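Local atomic coordinates of toll-like receptor 13 (Mus musculus, PDB entry 4Z0C), a protein that recognizes single-stranded 23S ribosomal RNA from bacteria and signals through MYD88 and TRAF6 to activate NF-kappa-B and the inflammatory response. Residues Val564-Ile575 with Ser591-Leu602. Residues are numbered along the deposited sequence; the frame is centred on the assembly and turned at random.
With nucleotides of chain D.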
loop_
_atom_site.group_PDB
_atom_site.type_symbol
_atom_site.label_atom_id
_atom_site.label_comp_id
_atom_site.label_asym_id
_atom_site.label_seq_id
_atom_site.Cartn_x
_atom_site.Cartn_y
_atom_site.Cartn_z
ATOM N N VAL A 564 -8.943 -12.284 -8.361
ATOM C CA VAL A 564 -10.060 -12.816 -7.583
ATOM C C VAL A 564 -10.490 -14.108 -8.250
ATOM O O VAL A 564 -10.897 -14.101 -9.406
ATOM C CB VAL A 564 -11.289 -11.861 -7.536
ATOM C CG1 VAL A 564 -12.334 -12.408 -6.583
ATOM C CG2 VAL A 564 -10.896 -10.471 -7.089
ATOM N N PHE A 565 -10.359 -15.222 -7.539
ATOM C CA PHE A 565 -10.749 -16.516 -8.075
ATOM C C PHE A 565 -11.887 -17.075 -7.239
ATOM O O PHE A 565 -11.689 -17.477 -6.090
ATOM C CB PHE A 565 -9.568 -17.497 -8.074
ATOM C CG PHE A 565 -8.337 -16.971 -8.767
ATOM C CD1 PHE A 565 -8.416 -16.402 -10.025
ATOM C CD2 PHE A 565 -7.099 -17.015 -8.134
ATOM C CE1 PHE A 565 -7.279 -15.903 -10.655
ATOM C CE2 PHE A 565 -5.956 -16.525 -8.759
ATOM C CZ PHE A 565 -6.044 -15.966 -10.022
ATOM N N LEU A 566 -13.075 -17.097 -7.830
ATOM C CA LEU A 566 -14.269 -17.660 -7.214
ATOM C C LEU A 566 -14.637 -18.917 -8.023
ATOM O O LEU A 566 -15.485 -18.880 -8.911
ATOM C CB LEU A 566 -15.396 -16.605 -7.221
ATOM C CG LEU A 566 -15.132 -15.375 -6.329
ATOM C CD1 LEU A 566 -15.661 -14.059 -6.917
ATOM C CD2 LEU A 566 -15.720 -15.607 -4.948
ATOM N N ASP A 567 -13.960 -20.021 -7.714
ATOM C CA ASP A 567 -14.021 -21.246 -8.503
ATOM C C ASP A 567 -15.255 -22.075 -8.225
ATOM O O ASP A 567 -15.661 -22.874 -9.058
ATOM C CB ASP A 567 -12.804 -22.144 -8.232
ATOM C CG ASP A 567 -11.482 -21.464 -8.516
ATOM O OD1 ASP A 567 -11.424 -20.533 -9.349
ATOM O OD2 ASP A 567 -10.483 -21.907 -7.922
ATOM N N HIS A 568 -15.822 -21.930 -7.036
ATOM C CA HIS A 568 -16.856 -22.863 -6.596
ATOM C C HIS A 568 -18.249 -22.220 -6.441
ATOM O O HIS A 568 -18.782 -21.669 -7.400
ATOM C CB HIS A 568 -16.397 -23.556 -5.312
ATOM C CG HIS A 568 -15.054 -24.207 -5.437
ATOM N ND1 HIS A 568 -14.814 -25.265 -6.290
ATOM C CD2 HIS A 568 -13.865 -23.923 -4.846
ATOM C CE1 HIS A 568 -13.546 -25.622 -6.202
ATOM N NE2 HIS A 568 -12.950 -24.820 -5.334
ATOM N N HIS A 569 -18.833 -22.280 -5.248
ATOM C CA HIS A 569 -20.153 -21.683 -5.042
ATOM C C HIS A 569 -20.166 -20.742 -3.840
ATOM O O HIS A 569 -21.054 -20.796 -2.981
ATOM C CB HIS A 569 -21.222 -22.764 -4.943
ATOM C CG HIS A 569 -21.582 -23.359 -6.271
ATOM N ND1 HIS A 569 -21.896 -24.691 -6.437
ATOM C CD2 HIS A 569 -21.658 -22.798 -7.503
ATOM C CE1 HIS A 569 -22.162 -24.923 -7.711
ATOM N NE2 HIS A 569 -22.020 -23.792 -8.380
ATOM N N GLN A 570 -19.171 -19.858 -3.828
ATOM C CA GLN A 570 -18.909 -18.937 -2.722
ATOM C C GLN A 570 -20.045 -17.970 -2.401
ATOM O O GLN A 570 -20.179 -17.554 -1.256
ATOM C CB GLN A 570 -17.620 -18.158 -2.990
ATOM C CG GLN A 570 -16.352 -18.937 -2.652
ATOM C CD GLN A 570 -15.731 -19.702 -3.821
ATOM O OE1 GLN A 570 -16.347 -19.913 -4.872
ATOM N NE2 GLN A 570 -14.480 -20.123 -3.631
ATOM N N PHE A 571 -20.858 -17.613 -3.397
ATOM C CA PHE A 571 -21.940 -16.654 -3.178
ATOM C C PHE A 571 -23.250 -17.287 -2.708
ATOM O O PHE A 571 -24.212 -16.579 -2.444
ATOM C CB PHE A 571 -22.184 -15.788 -4.423
ATOM C CG PHE A 571 -21.046 -14.858 -4.738
ATOM C CD1 PHE A 571 -20.101 -14.540 -3.762
ATOM C CD2 PHE A 571 -20.906 -14.317 -6.004
ATOM C CE1 PHE A 571 -19.040 -13.698 -4.054
ATOM C CE2 PHE A 571 -19.847 -13.475 -6.303
ATOM C CZ PHE A 571 -18.913 -13.167 -5.332
ATOM N N ASP A 572 -23.278 -18.608 -2.567
ATOM C CA ASP A 572 -24.510 -19.292 -2.164
ATOM C C ASP A 572 -25.166 -18.814 -0.872
ATOM O O ASP A 572 -26.397 -18.810 -0.781
ATOM C CB ASP A 572 -24.325 -20.808 -2.135
ATOM C CG ASP A 572 -24.511 -21.453 -3.504
ATOM O OD1 ASP A 572 -24.521 -20.720 -4.523
ATOM O OD2 ASP A 572 -24.624 -22.702 -3.556
ATOM N N PRO A 573 -24.364 -18.411 0.134
ATOM C CA PRO A 573 -25.008 -17.903 1.354
ATOM C C PRO A 573 -25.608 -16.510 1.201
ATOM O O PRO A 573 -26.437 -16.144 2.029
ATOM C CB PRO A 573 -23.851 -17.859 2.369
ATOM C CG PRO A 573 -22.824 -18.811 1.830
ATOM C CD PRO A 573 -22.925 -18.677 0.355
ATOM N N LEU A 574 -25.205 -15.766 0.172
ATOM C CA LEU A 574 -25.574 -14.354 0.034
ATOM C C LEU A 574 -26.961 -14.099 -0.561
ATOM O O LEU A 574 -27.089 -13.417 -1.580
ATOM C CB LEU A 574 -24.525 -13.620 -0.804
ATOM C CG LEU A 574 -23.065 -13.726 -0.358
ATOM C CD1 LEU A 574 -22.202 -12.813 -1.219
ATOM C CD2 LEU A 574 -22.901 -13.390 1.135
ATOM N N ILE A 575 -28.004 -14.626 0.070
ATOM C CA ILE A 575 -29.308 -14.605 -0.573
ATOM C C ILE A 575 -29.923 -13.216 -0.656
ATOM O O ILE A 575 -30.684 -12.936 -1.576
ATOM C CB ILE A 575 -30.310 -15.608 0.057
ATOM C CG1 ILE A 575 -30.639 -15.255 1.500
ATOM C CG2 ILE A 575 -29.805 -17.025 -0.061
ATOM C CD1 ILE A 575 -32.142 -15.080 1.719
ATOM N N SER A 591 -6.607 -12.903 -13.997
ATOM C CA SER A 591 -6.917 -12.206 -12.745
ATOM C C SER A 591 -8.303 -12.476 -12.179
ATOM O O SER A 591 -8.594 -12.089 -11.041
ATOM C CB SER A 591 -6.750 -10.690 -12.910
ATOM O OG SER A 591 -7.607 -10.166 -13.902
ATOM N N LEU A 592 -9.157 -13.131 -12.965
ATOM C CA LEU A 592 -10.549 -13.313 -12.566
ATOM C C LEU A 592 -11.058 -14.671 -12.992
ATOM O O LEU A 592 -10.889 -15.057 -14.137
ATOM C CB LEU A 592 -11.419 -12.243 -13.220
ATOM C CG LEU A 592 -12.652 -11.668 -12.506
ATOM C CD1 LEU A 592 -13.707 -11.241 -13.537
ATOM C CD2 LEU A 592 -13.244 -12.579 -11.448
ATOM N N TYR A 593 -11.647 -15.405 -12.057
ATOM C CA TYR A 593 -12.400 -16.593 -12.400
ATOM C C TYR A 593 -13.697 -16.632 -11.631
ATOM O O TYR A 593 -13.694 -16.517 -10.411
ATOM C CB TYR A 593 -11.610 -17.877 -12.140
ATOM C CG TYR A 593 -12.334 -19.108 -12.632
ATOM C CD1 TYR A 593 -13.280 -19.758 -11.840
ATOM C CD2 TYR A 593 -12.099 -19.602 -13.905
ATOM C CE1 TYR A 593 -13.961 -20.874 -12.309
ATOM C CE2 TYR A 593 -12.773 -20.711 -14.380
ATOM C CZ TYR A 593 -13.697 -21.341 -13.581
ATOM O OH TYR A 593 -14.348 -22.447 -14.073
ATOM N N LEU A 594 -14.795 -16.830 -12.355
ATOM C CA LEU A 594 -16.118 -16.967 -11.760
ATOM C C LEU A 594 -16.712 -18.289 -12.242
ATOM O O LEU A 594 -16.796 -18.525 -13.449
ATOM C CB LEU A 594 -17.024 -15.798 -12.178
ATOM C CG LEU A 594 -16.516 -14.369 -11.943
ATOM C CD1 LEU A 594 -17.459 -13.336 -12.545
ATOM C CD2 LEU A 594 -16.352 -14.096 -10.471
ATOM N N ASN A 595 -17.065 -19.169 -11.306
ATOM C CA ASN A 595 -17.698 -20.438 -11.644
ATOM C C ASN A 595 -18.925 -20.163 -12.506
ATOM O O ASN A 595 -19.617 -19.159 -12.310
ATOM C CB ASN A 595 -18.084 -21.198 -10.370
ATOM C CG ASN A 595 -18.736 -22.558 -10.652
ATOM O OD1 ASN A 595 -19.863 -22.629 -11.154
ATOM N ND2 ASN A 595 -18.036 -23.644 -10.303
ATOM N N ALA A 596 -19.178 -21.043 -13.471
ATOM C CA ALA A 596 -20.261 -20.829 -14.432
ATOM C C ALA A 596 -21.600 -20.587 -13.736
ATOM O O ALA A 596 -22.396 -19.782 -14.199
ATOM C CB ALA A 596 -20.362 -21.995 -15.399
ATOM N N SER A 597 -21.834 -21.251 -12.608
ATOM C CA SER A 597 -23.102 -21.097 -11.901
ATOM C C SER A 597 -22.997 -20.286 -10.603
ATOM O O SER A 597 -23.852 -20.413 -9.728
ATOM C CB SER A 597 -23.707 -22.475 -11.608
ATOM O OG SER A 597 -22.759 -23.338 -11.000
ATOM N N LEU A 598 -21.968 -19.445 -10.497
ATOM C CA LEU A 598 -21.704 -18.661 -9.282
ATOM C C LEU A 598 -22.858 -17.736 -8.855
ATOM O O LEU A 598 -23.129 -17.584 -7.659
ATOM C CB LEU A 598 -20.427 -17.832 -9.473
ATOM C CG LEU A 598 -19.891 -17.035 -8.279
ATOM C CD1 LEU A 598 -19.405 -17.961 -7.177
ATOM C CD2 LEU A 598 -18.786 -16.126 -8.754
ATOM N N PHE A 599 -23.542 -17.144 -9.834
ATOM C CA PHE A 599 -24.606 -16.175 -9.565
ATOM C C PHE A 599 -25.999 -16.792 -9.375
ATOM O O PHE A 599 -26.993 -16.071 -9.319
ATOM C CB PHE A 599 -24.689 -15.148 -10.697
ATOM C CG PHE A 599 -23.458 -14.319 -10.861
ATOM C CD1 PHE A 599 -22.882 -13.691 -9.783
ATOM C CD2 PHE A 599 -22.870 -14.177 -12.105
ATOM C CE1 PHE A 599 -21.742 -12.928 -9.951
ATOM C CE2 PHE A 599 -21.735 -13.413 -12.275
ATOM C CZ PHE A 599 -21.171 -12.789 -11.199
ATOM N N GLN A 600 -26.080 -18.109 -9.286
ATOM C CA GLN A 600 -27.383 -18.782 -9.265
ATOM C C GLN A 600 -28.323 -18.389 -8.140
ATOM O O GLN A 600 -29.533 -18.354 -8.324
ATOM C CB GLN A 600 -27.207 -20.287 -9.247
ATOM C CG GLN A 600 -27.070 -20.884 -10.617
ATOM C CD GLN A 600 -27.127 -22.390 -10.576
ATOM O OE1 GLN A 600 -26.679 -23.016 -9.605
ATOM N NE2 GLN A 600 -27.704 -22.983 -11.612
ATOM N N ASN A 601 -27.785 -18.100 -6.968
ATOM C CA ASN A 601 -28.659 -17.804 -5.843
ATOM C C ASN A 601 -28.947 -16.319 -5.637
ATOM O O ASN A 601 -29.739 -15.937 -4.772
ATOM C CB ASN A 601 -28.109 -18.433 -4.574
ATOM C CG ASN A 601 -28.671 -19.799 -4.343
ATOM O OD1 ASN A 601 -28.293 -20.753 -5.016
ATOM N ND2 ASN A 601 -29.608 -19.905 -3.412
ATOM N N LEU A 602 -28.297 -15.489 -6.437
ATOM C CA LEU A 602 -28.372 -14.060 -6.250
ATOM C C LEU A 602 -29.621 -13.530 -6.936
ATOM O O LEU A 602 -29.551 -12.732 -7.874
ATOM C CB LEU A 602 -27.102 -13.369 -6.753
ATOM C CG LEU A 602 -25.760 -13.844 -6.182
ATOM C CD1 LEU A 602 -24.623 -12.941 -6.663
ATOM C CD2 LEU A 602 -25.794 -13.918 -4.652
ATOM P P C D 10 -0.855 -21.517 -10.379
ATOM O OP1 C D 10 -0.361 -22.821 -9.885
ATOM O OP2 C D 10 -1.484 -21.435 -11.725
ATOM O "O5'" C D 10 -1.879 -20.960 -9.301
ATOM C "C5'" C D 10 -1.477 -20.817 -7.945
ATOM C "C4'" C D 10 -2.408 -21.553 -7.022
ATOM O "O4'" C D 10 -3.722 -20.932 -7.094
ATOM C "C3'" C D 10 -2.610 -23.041 -7.338
ATOM O "O3'" C D 10 -2.714 -23.780 -6.120
ATOM C "C2'" C D 10 -3.954 -23.056 -8.065
ATOM O "O2'" C D 10 -4.669 -24.263 -7.927
ATOM C "C1'" C D 10 -4.698 -21.907 -7.381
ATOM N N1 C D 10 -5.732 -21.306 -8.231
ATOM C C2 C D 10 -7.079 -21.595 -7.963
ATOM O O2 C D 10 -7.387 -22.313 -7.001
ATOM N N3 C D 10 -8.028 -21.073 -8.762
ATOM C C4 C D 10 -7.686 -20.307 -9.796
ATOM N N4 C D 10 -8.688 -19.821 -10.547
ATOM C C5 C D 10 -6.325 -20.004 -10.101
ATOM C C6 C D 10 -5.384 -20.515 -9.297
HETATM O O HOH W 1 -21.924 -19.234 -5.768
HETATM O O HOH W 2 -25.084 -17.960 -5.823
#
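Phe565 and Tyr593 are paired neighbours on one side of a short parallel sheet, the ring of Phe565 meeting the backbone N of Tyr593 at its edge and its CD1 lying 4.1 Å from Tyr593 CB. One face of Phe565 carries the base of C10 of the RNA chain, with C5 3.6 Å above the ring plane. Asp567, just past the end of strand 564-566, crosses the Tyr593 ring, the carboxylate and ring planes 76° apart; its OD1 touches Tyr593 CD1 and accepts a nearly straight hydrogen bond from cytosine N4 (3.1 Å, 165° at the hydrogen). The His569 ring uses its edge too, NE2 donating in plane to Ser597 OG at 2.8 Å.

Beneath Phe565 and Tyr593 four backbone bonds zip strand 564-566 to strand 592-594, from Ser591 O to Asn595 N. Asn595 prolongs this ladder: with CG anti to its own N (chi1 -179°), the amide reaches back so that ND2 donates to Asp567 O at 2.8 Å, while OD1 takes both N and OG of Ser597, closing an Asx turn. Ser597 OG thereby links His569 to Asn595. On the other side of the sheet Leu566 CD1 lies alongside Leu594 CD2 (3.6 Å). Farther along, Leu598 crosses the Phe571 ring obliquely, its CG 3.7 Å from CD2, and Phe599 CE1 comes to the edge of that ring; Leu556 and Leu580 of the inner strands extend this core.

The segments thus join successive leucine-rich repeats, LRR 22 and LRR 23, of the ectodomain solenoid. The face of Phe565 against the base and the N4 bond to Asp567 OD1 suit a cytosine, consistent with sequence-specific RNA recognition; the approach of Asp567 OD2 to N3 (2.7 Å) suggests a proton between them, perhaps on N3.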